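Local coordinates for protein amidase (Bacillus anthracis, PDB 5EWQ) that probably hydrolyses amide bonds, releasing a carboxylate and ammonia, as a member of the amidase signature family, at residues D18-R21 and V22-I26; V46-T49 and V50-Q54; T68-Y71 and L72-Q76; L360-L363 and E364-K368; R395-N398 and R399-Y403. All coordinates share one frame; numbering follows the deposited sequence.

Contact 1: residues D18-R21 and V22-I26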
# COMPACT_ATOMS: atom_id res chain seq x y z
N ASP A 18 0.62 22.65 -4.22
CA ASP A 18 0.63 22.46 -5.67
C ASP A 18 -0.62 21.73 -6.17
O ASP A 18 -0.54 20.60 -6.65
CB ASP A 18 1.89 21.69 -6.09
CG ASP A 18 2.15 21.77 -7.58
OD1 ASP A 18 1.56 22.64 -8.25
OD2 ASP A 18 2.96 20.96 -8.08
N LYS A 19 -1.77 22.38 -6.06
CA LYS A 19 -3.04 21.76 -6.40
C LYS A 19 -3.20 21.57 -7.91
O LYS A 19 -3.86 20.63 -8.36
CB LYS A 19 -4.20 22.59 -5.85
CG LYS A 19 -5.56 21.92 -5.95
CD LYS A 19 -6.23 21.83 -4.59
CE LYS A 19 -6.55 23.21 -4.04
NZ LYS A 19 -7.29 23.14 -2.75
N GLU A 20 -2.58 22.45 -8.69
CA GLU A 20 -2.69 22.40 -10.14
C GLU A 20 -1.86 21.27 -10.75
O GLU A 20 -1.93 21.02 -11.95
CB GLU A 20 -2.28 23.74 -10.75
CG GLU A 20 -3.23 24.88 -10.42
CD GLU A 20 -4.63 24.65 -10.97
OE1 GLU A 20 -4.76 24.04 -12.05
OE2 GLU A 20 -5.60 25.09 -10.32
N ARG A 21 -1.07 20.61 -9.92
CA ARG A 21 -0.28 19.46 -10.36
C ARG A 21 -1.20 18.30 -10.73
O ARG A 21 -0.89 17.50 -11.62
CB ARG A 21 0.70 19.03 -9.26
CG ARG A 21 1.47 17.76 -9.56
CD ARG A 21 2.38 17.38 -8.40
NE ARG A 21 3.52 18.28 -8.27
CZ ARG A 21 4.71 18.07 -8.82
NH1 ARG A 21 4.91 16.98 -9.54
NH2 ARG A 21 5.69 18.94 -8.65
N VAL A 22 -2.34 18.22 -10.06
CA VAL A 22 -3.30 17.13 -10.27
C VAL A 22 -4.47 17.58 -11.14
O VAL A 22 -4.92 16.85 -12.02
CB VAL A 22 -3.83 16.60 -8.92
CG1 VAL A 22 -4.94 15.59 -9.14
CG2 VAL A 22 -2.69 15.98 -8.12
N LEU A 23 -4.96 18.80 -10.89
CA LEU A 23 -6.14 19.31 -11.58
C LEU A 23 -5.93 19.51 -13.08
O LEU A 23 -6.78 19.16 -13.88
CB LEU A 23 -6.59 20.63 -10.94
CG LEU A 23 -7.15 20.53 -9.52
CD1 LEU A 23 -7.57 21.90 -9.02
CD2 LEU A 23 -8.31 19.55 -9.47
N GLN A 24 -4.79 20.09 -13.45
CA GLN A 24 -4.50 20.39 -14.85
C GLN A 24 -4.40 19.15 -15.74
O GLN A 24 -4.93 19.17 -16.86
CB GLN A 24 -3.22 21.23 -14.96
CG GLN A 24 -3.43 22.70 -14.65
CD GLN A 24 -2.15 23.50 -14.74
OE1 GLN A 24 -1.06 22.95 -14.92
NE2 GLN A 24 -2.26 24.82 -14.62
N PRO A 25 -3.73 18.08 -15.28
CA PRO A 25 -3.79 16.87 -16.11
C PRO A 25 -5.22 16.34 -16.24
O PRO A 25 -5.58 15.80 -17.28
CB PRO A 25 -2.90 15.88 -15.35
CG PRO A 25 -1.95 16.73 -14.60
CD PRO A 25 -2.75 17.93 -14.19
N ILE A 26 -6.01 16.50 -15.18
CA ILE A 26 -7.41 16.09 -15.20
C ILE A 26 -8.23 17.00 -16.10
O ILE A 26 -9.02 16.53 -16.92
CB ILE A 26 -8.01 16.09 -13.78
CG1 ILE A 26 -7.36 15.00 -12.92
CG2 ILE A 26 -9.51 15.88 -13.83
CD1 ILE A 26 -7.88 14.95 -11.50
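Glu20 and Gln24 pack against each other one turn apart near the amino end of helix 20-28, a surface helix of the amidase fold. From its CB, 4.0 Å from Gln24 CD, the Glu20 chain runs to CG, then bends at chi2 (-63°), which brings the carboxylate toward Leu23 and Gln24. There it splits between two neighbours: OE1 lies beside Gln24 CG at 3.2 Å, while OE2 lies 4.0 Å from Leu23 CD1. The Glu20 and Gln24 chains cross at about a right angle, carboxylate and amide planes 56° apart, and the two head groups share no hydrogen bond. Beside them Lys19 and Leu23 run parallel, CG of the lysine 3.7 Å from CD1 of the leucine. The backbone here is held weakly: Lys19 O accepts from both Val22 N and Leu23 N, and Glu20 O from Gln24 N. Pro25 lacks an N-H for Arg21 O, and the helix kinks there. Val22 turns inward onto Ile75 of helix 64-79 and Ile91 of strand 88-91. Arg21 forms salt bridges with Glu90 and Asp142; its NE makes another with Asp18 OD2 at 2.7 Å, met on the anti side and 29° out of the carboxylate plane.

Contact 2: residues V46-T49 and V50-Q54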
# COMPACT_ATOMS: atom_id res chain seq x y z
N VAL A 46 -18.72 2.88 -8.51
CA VAL A 46 -18.30 3.01 -7.11
C VAL A 46 -18.60 1.74 -6.31
O VAL A 46 -19.70 1.20 -6.37
CB VAL A 46 -18.99 4.22 -6.44
CG1 VAL A 46 -18.80 4.18 -4.93
CG2 VAL A 46 -18.46 5.52 -7.02
N ASN A 47 -17.59 1.28 -5.57
CA ASN A 47 -17.67 0.11 -4.70
C ASN A 47 -17.88 -1.20 -5.46
O ASN A 47 -18.23 -2.22 -4.88
CB ASN A 47 -18.79 0.29 -3.66
CG ASN A 47 -18.60 -0.59 -2.44
OD1 ASN A 47 -17.47 -0.91 -2.06
ND2 ASN A 47 -19.71 -0.98 -1.82
N ALA A 48 -17.66 -1.16 -6.77
CA ALA A 48 -17.74 -2.37 -7.58
C ALA A 48 -16.37 -3.02 -7.72
O ALA A 48 -15.37 -2.33 -7.91
CB ALA A 48 -18.33 -2.06 -8.95
N THR A 49 -16.33 -4.34 -7.62
CA THR A 49 -15.07 -5.07 -7.73
C THR A 49 -14.57 -5.09 -9.17
O THR A 49 -15.27 -4.64 -10.09
CB THR A 49 -15.21 -6.52 -7.24
OG1 THR A 49 -16.06 -7.26 -8.13
CG2 THR A 49 -15.81 -6.55 -5.83
N VAL A 50 -13.36 -5.60 -9.37
CA VAL A 50 -12.76 -5.66 -10.70
C VAL A 50 -13.56 -6.57 -11.63
O VAL A 50 -13.81 -6.23 -12.78
CB VAL A 50 -11.30 -6.16 -10.63
CG1 VAL A 50 -10.72 -6.31 -12.03
CG2 VAL A 50 -10.45 -5.20 -9.81
N ASP A 51 -13.97 -7.73 -11.11
CA ASP A 51 -14.76 -8.68 -11.88
C ASP A 51 -16.08 -8.08 -12.34
O ASP A 51 -16.56 -8.38 -13.44
CB ASP A 51 -15.02 -9.95 -11.06
CG ASP A 51 -13.77 -10.78 -10.87
OD1 ASP A 51 -13.04 -11.01 -11.87
OD2 ASP A 51 -13.50 -11.22 -9.73
N GLU A 52 -16.66 -7.23 -11.50
CA GLU A 52 -17.93 -6.58 -11.83
C GLU A 52 -17.72 -5.48 -12.88
O GLU A 52 -18.60 -5.23 -13.70
CB GLU A 52 -18.57 -5.99 -10.58
CG GLU A 52 -18.95 -7.03 -9.53
CD GLU A 52 -19.54 -6.42 -8.28
OE1 GLU A 52 -19.82 -5.20 -8.29
OE2 GLU A 52 -19.71 -7.16 -7.29
N LEU A 53 -16.56 -4.84 -12.84
CA LEU A 53 -16.23 -3.80 -13.80
C LEU A 53 -16.03 -4.39 -15.19
O LEU A 53 -16.34 -3.76 -16.20
CB LEU A 53 -14.98 -3.03 -13.37
CG LEU A 53 -15.11 -2.14 -12.14
CD1 LEU A 53 -13.78 -1.50 -11.79
CD2 LEU A 53 -16.18 -1.07 -12.36
N GLN A 54 -15.49 -5.60 -15.24
CA GLN A 54 -15.27 -6.29 -16.51
C GLN A 54 -16.59 -6.74 -17.12
O GLN A 54 -16.71 -6.87 -18.34
CB GLN A 54 -14.35 -7.50 -16.31
CG GLN A 54 -12.97 -7.16 -15.74
CD GLN A 54 -12.03 -6.53 -16.76
OE1 GLN A 54 -12.43 -6.21 -17.87
NE2 GLN A 54 -10.77 -6.37 -16.37
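Thr49 meets Glu52 at an N-cap: it is the residue just before helix 50-58, and its hydroxyl oxygen accepts a weak bond from the Glu52 backbone N, 3.4 Å from OG1. The threonine's chi1 of 68° sets OG1 between its own N and carbonyl carbon, bringing the oxygen over the start of the helix. Glu52 returns the approach with its side chain, whose CG passes 3.2 Å from Thr49 OG1. Beyond CG this chain is extended and reaches back along the incoming loop, until its OE1 comes 3.5 Å from Ala48 CB. The main chain adds a second grip through Thr49 O, which takes the N-H of Leu53 at 3.0 Å and, weakly, that of Glu52. Leu53 CG leans over the same carbonyl, and its CD2 reaches Ala48 CB at 4.2 Å, a light apolar touch between loop and helix.

The next layer positions this cap. Asp272 of helix 270-280 accepts from Val50 N, an amide at the first turn, and also packs on Thr49, so a carboxylate sits near the helix's amino end, where it would probably be favoured by the helix dipole. On the inner side Leu53 rests on Leu67 and Tyr71 of helix 64-79. Gln54, buried, is satisfied at both ends of its amide: OE1 bonds to Tyr64 OH, and NE2 donates to Asn113 O.

Contact 3: residues T68-Y71 and L72-Q76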
# COMPACT_ATOMS: atom_id res chain seq x y z
N THR A 68 -11.99 5.47 -16.64
CA THR A 68 -10.91 6.39 -16.29
C THR A 68 -11.46 7.79 -16.04
O THR A 68 -11.00 8.50 -15.15
CB THR A 68 -9.84 6.44 -17.40
OG1 THR A 68 -9.34 5.12 -17.64
CG2 THR A 68 -8.69 7.35 -16.99
N SER A 69 -12.45 8.18 -16.84
CA SER A 69 -13.06 9.50 -16.73
C SER A 69 -13.72 9.71 -15.37
O SER A 69 -13.62 10.79 -14.79
CB SER A 69 -14.09 9.71 -17.84
OG SER A 69 -15.20 8.85 -17.67
N ILE A 70 -14.39 8.68 -14.87
CA ILE A 70 -15.07 8.75 -13.59
C ILE A 70 -14.09 8.99 -12.45
O ILE A 70 -14.30 9.86 -11.60
CB ILE A 70 -15.87 7.46 -13.30
CG1 ILE A 70 -16.97 7.27 -14.35
CG2 ILE A 70 -16.48 7.50 -11.91
CD1 ILE A 70 -17.76 6.00 -14.18
N TYR A 71 -13.01 8.21 -12.44
CA TYR A 71 -11.98 8.33 -11.41
C TYR A 71 -11.33 9.71 -11.41
O TYR A 71 -11.19 10.33 -10.36
CB TYR A 71 -10.92 7.25 -11.59
CG TYR A 71 -11.42 5.86 -11.25
CD1 TYR A 71 -12.19 5.65 -10.12
CD2 TYR A 71 -11.13 4.78 -12.06
CE1 TYR A 71 -12.66 4.38 -9.79
CE2 TYR A 71 -11.59 3.51 -11.75
CZ TYR A 71 -12.35 3.32 -10.62
OH TYR A 71 -12.81 2.06 -10.30
N LEU A 72 -10.96 10.19 -12.59
CA LEU A 72 -10.37 11.51 -12.74
C LEU A 72 -11.33 12.59 -12.26
O LEU A 72 -10.93 13.58 -11.65
CB LEU A 72 -9.96 11.77 -14.19
CG LEU A 72 -8.86 10.88 -14.77
CD1 LEU A 72 -8.59 11.25 -16.22
CD2 LEU A 72 -7.59 10.99 -13.94
N PHE A 73 -12.61 12.39 -12.55
CA PHE A 73 -13.65 13.33 -12.14
C PHE A 73 -13.81 13.33 -10.62
O PHE A 73 -14.01 14.38 -10.01
CB PHE A 73 -14.98 12.99 -12.81
CG PHE A 73 -16.11 13.90 -12.42
CD1 PHE A 73 -16.13 15.22 -12.82
CD2 PHE A 73 -17.16 13.42 -11.65
CE1 PHE A 73 -17.18 16.05 -12.47
CE2 PHE A 73 -18.21 14.25 -11.29
CZ PHE A 73 -18.21 15.56 -11.70
N ARG A 74 -13.71 12.15 -10.02
CA ARG A 74 -13.84 12.02 -8.57
C ARG A 74 -12.63 12.61 -7.85
O ARG A 74 -12.77 13.24 -6.81
CB ARG A 74 -14.02 10.55 -8.17
CG ARG A 74 -15.35 9.96 -8.59
CD ARG A 74 -15.51 8.54 -8.08
NE ARG A 74 -15.44 8.48 -6.62
CZ ARG A 74 -16.48 8.64 -5.81
NH1 ARG A 74 -17.68 8.88 -6.31
NH2 ARG A 74 -16.32 8.58 -4.50
N ILE A 75 -11.44 12.41 -8.42
CA ILE A 75 -10.22 12.99 -7.87
C ILE A 75 -10.28 14.51 -7.93
O ILE A 75 -9.83 15.20 -7.02
CB ILE A 75 -8.97 12.48 -8.61
CG1 ILE A 75 -8.81 10.97 -8.43
CG2 ILE A 75 -7.71 13.19 -8.12
CD1 ILE A 75 -7.66 10.37 -9.22
N GLN A 76 -10.86 15.02 -9.01
CA GLN A 76 -10.99 16.46 -9.20
C GLN A 76 -11.99 17.08 -8.22
O GLN A 76 -11.79 18.20 -7.75
CB GLN A 76 -11.41 16.77 -10.64
CG GLN A 76 -11.56 18.25 -10.94
CD GLN A 76 -11.96 18.51 -12.38
OE1 GLN A 76 -11.13 18.85 -13.22
NE2 GLN A 76 -13.25 18.36 -12.68
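Thr68 and Leu72, one turn apart on helix 64-79, send their side chains off the helix along parallel paths. Thr68 turns its methyl rather than its hydroxyl to the leucine, because a chi1 of -56° sets CG2 opposite the backbone N; CG2 then lies 4.0 Å from Leu72 CD1, and OG1 bonds back to Tyr64 O. The CG of Leu72 leans over the preceding turn, 3.2 Å from Thr68 O. Ile75, three residues on, does likewise, its CG1 3.1 Å from Tyr71 O.

Ile70 and Arg74 form a second parallel pair. Arg74 carries CG 3.2 Å from Ile70 O and CD 4.1 Å from Ile70 CG2, then bends at chi3 (59°), which turns the guanidinium off the helix toward a salt bridge with Glu42 and a bond to Ala214 O. Phe73 differs from its neighbours in that its ring swings away from the preceding turn, leaving CB as the part of the side chain that stays near Ser69 O and Ile70 O. Beneath all this the backbone is regular: Thr68, Ser69, Ile70 and Tyr71 each accept through O from the N four residues on, the straightest being Leu72 N to Thr68 O at 3.1 Å.

The helix is wedged into the layer flanking the large mixed sheet. Thr68, Tyr71 and Leu72 pack on Leu163 of strand 161-166, Thr68 and Ser69 touch helix 95-104, and Ile75 and Gln76 touch helix 20-28.

Contact 4: residues L360-L363 and E364-K368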
# COMPACT_ATOMS: atom_id res chain seq x y z
N LEU A 360 15.01 0.12 14.33
CA LEU A 360 15.50 1.48 14.15
C LEU A 360 16.94 1.54 13.64
O LEU A 360 17.23 2.25 12.68
CB LEU A 360 15.38 2.26 15.46
CG LEU A 360 13.97 2.39 16.04
CD1 LEU A 360 13.97 3.29 17.27
CD2 LEU A 360 13.00 2.90 14.99
N GLN A 361 17.83 0.80 14.29
CA GLN A 361 19.24 0.78 13.91
C GLN A 361 19.43 0.22 12.51
O GLN A 361 20.34 0.62 11.78
CB GLN A 361 20.06 -0.02 14.91
CG GLN A 361 20.16 0.61 16.29
CD GLN A 361 21.04 -0.19 17.24
OE1 GLN A 361 21.48 -1.29 16.91
NE2 GLN A 361 21.30 0.37 18.41
N THR A 362 18.55 -0.71 12.13
CA THR A 362 18.56 -1.28 10.79
C THR A 362 18.24 -0.20 9.76
O THR A 362 18.76 -0.21 8.65
CB THR A 362 17.54 -2.44 10.66
OG1 THR A 362 17.79 -3.41 11.69
CG2 THR A 362 17.65 -3.11 9.30
N LEU A 363 17.39 0.74 10.16
CA LEU A 363 16.99 1.84 9.29
C LEU A 363 18.03 2.96 9.26
O LEU A 363 18.32 3.52 8.20
CB LEU A 363 15.64 2.40 9.74
CG LEU A 363 14.41 1.51 9.53
CD1 LEU A 363 13.29 1.93 10.47
CD2 LEU A 363 13.95 1.59 8.10
N GLU A 364 18.58 3.29 10.43
CA GLU A 364 19.50 4.41 10.57
C GLU A 364 20.75 4.25 9.70
O GLU A 364 21.22 5.22 9.11
CB GLU A 364 19.91 4.57 12.04
CG GLU A 364 20.94 5.67 12.28
CD GLU A 364 21.22 5.88 13.75
OE1 GLU A 364 22.39 6.16 14.10
OE2 GLU A 364 20.28 5.78 14.57
N TYR A 365 21.27 3.03 9.62
CA TYR A 365 22.46 2.78 8.83
C TYR A 365 22.15 2.62 7.35
O TYR A 365 22.84 3.18 6.50
CB TYR A 365 23.18 1.52 9.34
CG TYR A 365 24.29 1.05 8.43
CD1 TYR A 365 25.56 1.61 8.50
CD2 TYR A 365 24.07 0.05 7.49
CE1 TYR A 365 26.58 1.18 7.67
CE2 TYR A 365 25.08 -0.38 6.65
CZ TYR A 365 26.34 0.19 6.75
OH TYR A 365 27.34 -0.24 5.92
N GLU A 366 21.11 1.85 7.05
CA GLU A 366 20.85 1.42 5.68
C GLU A 366 20.20 2.50 4.81
O GLU A 366 20.35 2.48 3.59
CB GLU A 366 19.96 0.17 5.69
CG GLU A 366 20.17 -0.75 4.50
CD GLU A 366 19.35 -2.01 4.59
OE1 GLU A 366 18.51 -2.11 5.51
OE2 GLU A 366 19.54 -2.91 3.75
N PHE A 367 19.50 3.44 5.43
CA PHE A 367 18.81 4.49 4.68
C PHE A 367 19.78 5.35 3.89
O PHE A 367 19.58 5.59 2.70
CB PHE A 367 17.99 5.38 5.62
CG PHE A 367 17.36 6.56 4.94
CD1 PHE A 367 16.27 6.40 4.10
CD2 PHE A 367 17.86 7.84 5.13
CE1 PHE A 367 15.69 7.48 3.47
CE2 PHE A 367 17.29 8.93 4.50
CZ PHE A 367 16.20 8.75 3.67
N LYS A 368 20.84 5.81 4.55
CA LYS A 368 21.85 6.63 3.91
C LYS A 368 22.49 5.91 2.73
O LYS A 368 22.70 6.50 1.67
CB LYS A 368 22.93 7.04 4.92
CG LYS A 368 24.10 7.80 4.31
CD LYS A 368 25.17 8.09 5.35
CE LYS A 368 26.34 8.84 4.74
NZ LYS A 368 27.40 9.14 5.74
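The methyl of Thr362 comes up to the acid of Glu366 one turn on, near the start of helix 360-377, with Thr362 CG2 4.0 Å from Glu366 OE1. The contact is loose, and the carboxylate finds its polar partners elsewhere: OE1 bonds to Thr259 OG1, and OE2 too is hydrogen-bonded outside this turn. Glu366 gets there by an extended chain leaving CB with a chi1 of -151°. The Thr362 hydroxyl is also satisfied without the glutamate, since OG1 is hydrogen-bonded to a residue just before Leu360.

The backbone acceptors are served unevenly. Leu360 O receives Glu364 N at 2.8 Å and also takes a weak bond from Leu363 N. Gln361 O is given a weak bond by Tyr365 N at 3.4 Å. Leu363 O takes Phe367 N at 3.0 Å. Partners beyond the turn complete the bonding: Thr362 N donates to Asp358 OD2 at the amino end, Glu364 O accepts from Ser411 OG, Glu364 OE1 has a weak bond with Ser414 OG, and Lys368 NZ donates to Glu412 O.

The packing around this helix mixes aromatic and aliphatic side chains. Phe367 meets Trp171 edge-to-face and touches Ile408 of helix 406-412 and Leu386 of helix 386-394, while Leu363 faces loop residues Tyr174 and Ala257, and Tyr365, Thr362 and Glu366 pack on Phe421 of helix 418-437.

Contact 5: residues R395-N398 and R399-Y403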
# COMPACT_ATOMS: atom_id res chain seq x y z
N ARG A 395 17.28 25.46 3.06
CA ARG A 395 17.15 26.73 2.36
C ARG A 395 15.71 27.26 2.36
O ARG A 395 15.48 28.43 2.04
CB ARG A 395 17.66 26.60 0.92
CG ARG A 395 19.14 26.23 0.84
CD ARG A 395 19.62 26.18 -0.60
NE ARG A 395 21.01 25.72 -0.69
CZ ARG A 395 22.06 26.52 -0.69
NH1 ARG A 395 23.29 26.02 -0.78
NH2 ARG A 395 21.90 27.84 -0.60
N ASP A 396 14.76 26.40 2.71
CA ASP A 396 13.37 26.81 2.85
C ASP A 396 12.66 25.85 3.79
O ASP A 396 11.84 25.03 3.37
CB ASP A 396 12.67 26.86 1.49
CG ASP A 396 11.36 27.62 1.54
OD1 ASP A 396 11.13 28.36 2.52
OD2 ASP A 396 10.56 27.48 0.59
N SER A 397 12.98 25.96 5.08
CA SER A 397 12.54 25.01 6.09
C SER A 397 11.02 24.91 6.22
O SER A 397 10.47 23.81 6.24
CB SER A 397 13.14 25.37 7.45
OG SER A 397 14.56 25.39 7.39
N ASN A 398 10.35 26.05 6.31
CA ASN A 398 8.91 26.10 6.54
C ASN A 398 8.11 25.36 5.46
O ASN A 398 7.01 24.87 5.72
CB ASN A 398 8.44 27.55 6.62
CG ASN A 398 6.98 27.66 7.03
OD1 ASN A 398 6.45 26.81 7.74
ND2 ASN A 398 6.32 28.73 6.58
N ARG A 399 8.67 25.28 4.26
CA ARG A 399 8.00 24.63 3.15
C ARG A 399 8.49 23.19 2.97
O ARG A 399 7.68 22.26 2.85
CB ARG A 399 8.22 25.42 1.86
CG ARG A 399 7.00 25.51 0.94
CD ARG A 399 6.43 24.14 0.63
NE ARG A 399 5.84 24.05 -0.70
CZ ARG A 399 5.49 22.91 -1.28
NH1 ARG A 399 4.97 22.90 -2.49
NH2 ARG A 399 5.67 21.77 -0.63
N ARG A 400 9.80 23.01 2.95
CA ARG A 400 10.39 21.73 2.58
C ARG A 400 10.49 20.74 3.74
O ARG A 400 10.43 19.53 3.53
CB ARG A 400 11.77 21.97 1.96
CG ARG A 400 11.72 22.89 0.76
CD ARG A 400 13.09 23.27 0.24
NE ARG A 400 12.98 24.18 -0.90
CZ ARG A 400 14.02 24.68 -1.57
NH1 ARG A 400 15.25 24.37 -1.21
NH2 ARG A 400 13.82 25.49 -2.59
N ILE A 401 10.64 21.26 4.95
CA ILE A 401 10.68 20.41 6.14
C ILE A 401 9.93 21.06 7.30
O ILE A 401 10.53 21.41 8.32
CB ILE A 401 12.13 20.10 6.58
CG1 ILE A 401 13.01 21.34 6.43
CG2 ILE A 401 12.70 18.95 5.77
CD1 ILE A 401 14.38 21.20 7.05
N LYS A 402 8.62 21.20 7.14
CA LYS A 402 7.76 21.83 8.14
C LYS A 402 7.92 21.18 9.51
O LYS A 402 7.86 21.87 10.54
CB LYS A 402 6.30 21.78 7.70
CG LYS A 402 5.31 22.32 8.72
CD LYS A 402 3.88 22.12 8.27
CE LYS A 402 2.89 22.53 9.35
NZ LYS A 402 3.01 23.98 9.68
N TYR A 403 8.12 19.87 9.53
CA TYR A 403 8.25 19.14 10.78
C TYR A 403 9.68 18.67 11.01
O TYR A 403 9.94 17.81 11.85
CB TYR A 403 7.29 17.95 10.80
CG TYR A 403 5.85 18.33 10.56
CD1 TYR A 403 5.04 18.76 11.60
CD2 TYR A 403 5.30 18.27 9.28
CE1 TYR A 403 3.72 19.12 11.38
CE2 TYR A 403 3.98 18.62 9.05
CZ TYR A 403 3.20 19.05 10.11
OH TYR A 403 1.88 19.40 9.89
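Arg399 meets Asp396 mainly through carbon, its CB 3.4 Å from Asp396 OD2; the two side chains cross with carboxylate and guanidinium planes 59° apart. Bends at chi2 and chi3 carry the Arg399 head away from the acid to a cation-pi contact with Tyr17 and a weak bond to Gly185 O. Its backbone N bonds to Asp396 O at 3.3 Å, approaching from above the carbonyl plane. The same oxygen takes Arg400 N at 2.9 Å, almost in line with the C=O, so one carbonyl is gripped by two successive amides.

Arg400 runs its chain, extended from CG to NE, back alongside Asp396. Asp396 CB lies over the rim of one guanidinium face, 3.6 Å from Arg400 NE. The aspartate's OD2 is 4.4 Å from that NE but well out of the guanidinium plane: opposite charges near each other, probably a weak attraction at most, with no N-H pointing at the oxygen. The polar end goes to Phe392, whose O accepts from NH1 and whose ring makes a cation-pi contact.

Ile401 leaves the helical conformation, yet its N still bonds to Ser397 O at 2.9 Å, and CG1 sits over the same turn, 4.2 Å from Ser397 CB. Lys402 brings only CB near Asn398 O, and lays CG over a face of the Tyr403 ring. Tyr403 itself turns inward, edge-to-face with Tyr183. Altogether this is a single surface helical turn, 397-400, with Asp396 at its N-cap position but no capping bond from the aspartate side chain.

Contact 3 is the buried one, contacts 1 and 5 lie at the surface, and contacts 2 and 4 fall between. Contacts 1, 2 and 3 belong together: helix 64-79 of contact 3 receives Val22, Leu23 and Ile26 of contact 1 and Val46 and Leu53 of contact 2. Contact 5 comes within about 5 Å of contact 1 at the nearest atoms without touching it, while contact 4 lies across the chain's centre from contacts 2 and 3. Regular backbone bonding marks contact 3; contact 4 pairs mixed packing with polar partners elsewhere in the chain. Contact 2 relies on a threonine cap, contact 1 has a true Asp18-Arg21 salt bridge, and in contact 5 Asp396 and Arg400 are merely near each other.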